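Local coordinates for peptidase M16 inactive domain family protein (Pseudomonas fluorescens, PDB 3GWB) that belongs to the M16 peptidase family and carries its inactive domain, and may bind metal and act as a hydrolase, though this is unproven, at residues Ser251-Gln256 with Pro311-Leu316. Sequence-based numbering, arbitrary orientation.
Sequences SLMLAQ and PFMINL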
# COMPACT_ATOMS: atom_id res chain seq x y z
N SER A 251 3.18 -18.85 13.29
CA SER A 251 2.08 -18.61 12.37
C SER A 251 1.27 -19.89 12.22
O SER A 251 1.82 -20.95 11.94
CB SER A 251 2.63 -18.18 11.01
OG SER A 251 1.65 -18.37 10.00
N LEU A 252 -0.04 -19.77 12.43
CA LEU A 252 -0.96 -20.90 12.34
C LEU A 252 -1.97 -20.69 11.22
O LEU A 252 -2.62 -19.64 11.14
CB LEU A 252 -1.72 -21.07 13.65
CG LEU A 252 -0.95 -21.37 14.94
CD1 LEU A 252 -1.90 -21.23 16.12
CD2 LEU A 252 -0.36 -22.77 14.88
N MSE A 253 -2.12 -21.68 10.35
CA MSE A 253 -3.07 -21.59 9.26
C MSE A 253 -3.83 -22.91 9.12
O MSE A 253 -3.22 -23.98 9.08
CB MSE A 253 -2.35 -21.28 7.95
CG MSE A 253 -1.54 -20.01 7.98
SE MSE A 253 -0.99 -19.59 6.32
CE MSE A 253 -2.51 -19.04 5.61
N LEU A 254 -5.15 -22.82 9.07
CA LEU A 254 -6.00 -23.99 8.92
C LEU A 254 -6.85 -23.73 7.70
O LEU A 254 -7.25 -22.60 7.45
CB LEU A 254 -6.90 -24.19 10.14
CG LEU A 254 -6.24 -24.34 11.51
CD1 LEU A 254 -5.77 -22.98 12.01
CD2 LEU A 254 -7.23 -24.94 12.49
N ALA A 255 -7.14 -24.78 6.93
CA ALA A 255 -7.94 -24.60 5.74
C ALA A 255 -8.45 -25.90 5.15
O ALA A 255 -8.01 -26.99 5.51
CB ALA A 255 -7.11 -23.85 4.68
N GLN A 256 -9.40 -25.75 4.23
CA GLN A 256 -10.00 -26.84 3.50
C GLN A 256 -10.72 -26.18 2.34
O GLN A 256 -10.82 -24.95 2.31
CB GLN A 256 -10.99 -27.62 4.37
CG GLN A 256 -12.06 -26.80 5.06
CD GLN A 256 -12.97 -27.67 5.91
OE1 GLN A 256 -13.91 -28.30 5.40
NE2 GLN A 256 -12.68 -27.75 7.20
N PRO A 311 -10.62 -21.60 -1.37
CA PRO A 311 -10.41 -22.13 -0.02
C PRO A 311 -11.15 -21.42 1.12
O PRO A 311 -11.61 -20.28 0.98
CB PRO A 311 -8.91 -22.01 0.13
CG PRO A 311 -8.66 -20.67 -0.52
CD PRO A 311 -9.50 -20.73 -1.78
N PHE A 312 -11.27 -22.12 2.23
CA PHE A 312 -11.83 -21.56 3.45
C PHE A 312 -10.57 -21.62 4.30
O PHE A 312 -9.92 -22.67 4.39
CB PHE A 312 -12.90 -22.45 4.08
CG PHE A 312 -13.20 -22.06 5.50
CD1 PHE A 312 -13.96 -20.93 5.79
CD2 PHE A 312 -12.67 -22.80 6.57
CE1 PHE A 312 -14.17 -20.52 7.11
CE2 PHE A 312 -12.88 -22.40 7.89
CZ PHE A 312 -13.63 -21.26 8.17
N MSE A 313 -10.23 -20.50 4.94
CA MSE A 313 -9.01 -20.45 5.72
C MSE A 313 -9.12 -19.64 7.00
O MSE A 313 -9.86 -18.66 7.07
CB MSE A 313 -7.91 -19.86 4.83
CG MSE A 313 -6.50 -19.99 5.36
SE MSE A 313 -5.34 -19.39 4.11
CE MSE A 313 -5.85 -20.36 2.68
N ILE A 314 -8.39 -20.08 8.02
CA ILE A 314 -8.34 -19.40 9.31
C ILE A 314 -6.86 -19.16 9.57
O ILE A 314 -6.05 -20.07 9.39
CB ILE A 314 -8.85 -20.29 10.46
CG1 ILE A 314 -10.33 -20.59 10.27
CG2 ILE A 314 -8.58 -19.59 11.80
CD1 ILE A 314 -10.86 -21.61 11.26
N ASN A 315 -6.50 -17.95 9.97
CA ASN A 315 -5.09 -17.68 10.24
C ASN A 315 -4.87 -16.75 11.43
O ASN A 315 -5.70 -15.88 11.72
CB ASN A 315 -4.41 -17.09 9.01
CG ASN A 315 -4.97 -15.75 8.63
OD1 ASN A 315 -6.08 -15.65 8.09
ND2 ASN A 315 -4.22 -14.69 8.92
N LEU A 316 -3.75 -16.95 12.11
CA LEU A 316 -3.40 -16.14 13.26
C LEU A 316 -1.93 -16.36 13.59
O LEU A 316 -1.27 -17.24 13.03
CB LEU A 316 -4.26 -16.51 14.48
CG LEU A 316 -3.97 -17.86 15.15
CD1 LEU A 316 -4.61 -17.90 16.53
CD2 LEU A 316 -4.49 -18.99 14.29
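Leu252 with Leu316, Leu254 with Ile314 and Gln256 with Phe312 each exchange two backbone hydrogen bonds, six in all, which defines an antiparallel pairing. The N-H...O angles run from 155° to 175°; the straightest belongs to Leu252 N on Leu316 O, at 2.9 Å. In the non-hydrogen-bonded pairs between them the chains draw closer, with CA atoms 4.3 Å apart for Ala255 and Met313, and CA-H groups lean on carbonyls, as Met253 CA does on Ile314 O at 3.3 Å.

The side chains sort onto two faces. On the first, methyl CD2 of Leu316 touches CB of Leu252 at 3.5 Å; CG of Leu316 sits between its own N and carbonyl carbon (chi1 72°), 4.1 Å from CD1 of Leu252. Leu254 and Ile314 meet more loosely, CB to CB at 4.4 Å. This face packs on helix 323-340 through Leu254, Ile314 and Leu316, while Phe312 meets the ring of Phe303 and the Gln256 amide NE2 bonds to Asn409 O.

On the other face CB of Ala255 meets CG of Met313 at 4.0 Å. Both selenomethionines bend at chi3, but the 3.2 Å between CE of Met253 and SE of Met313 is too short to be taken at face value. Met253 and Pro311 reach helix 147-160, whereas Met313 and Asn315 stay partly exposed.

Both strands belong to the peptidase M16 inactive domain, inside a five-stranded mixed sheet: Ser251, Met253 and Ala255 bond to strand 414-419, Met313 to strand 299-303. Backbone bonds thus hold the strands together, while mainly apolar side chains join them to the helices.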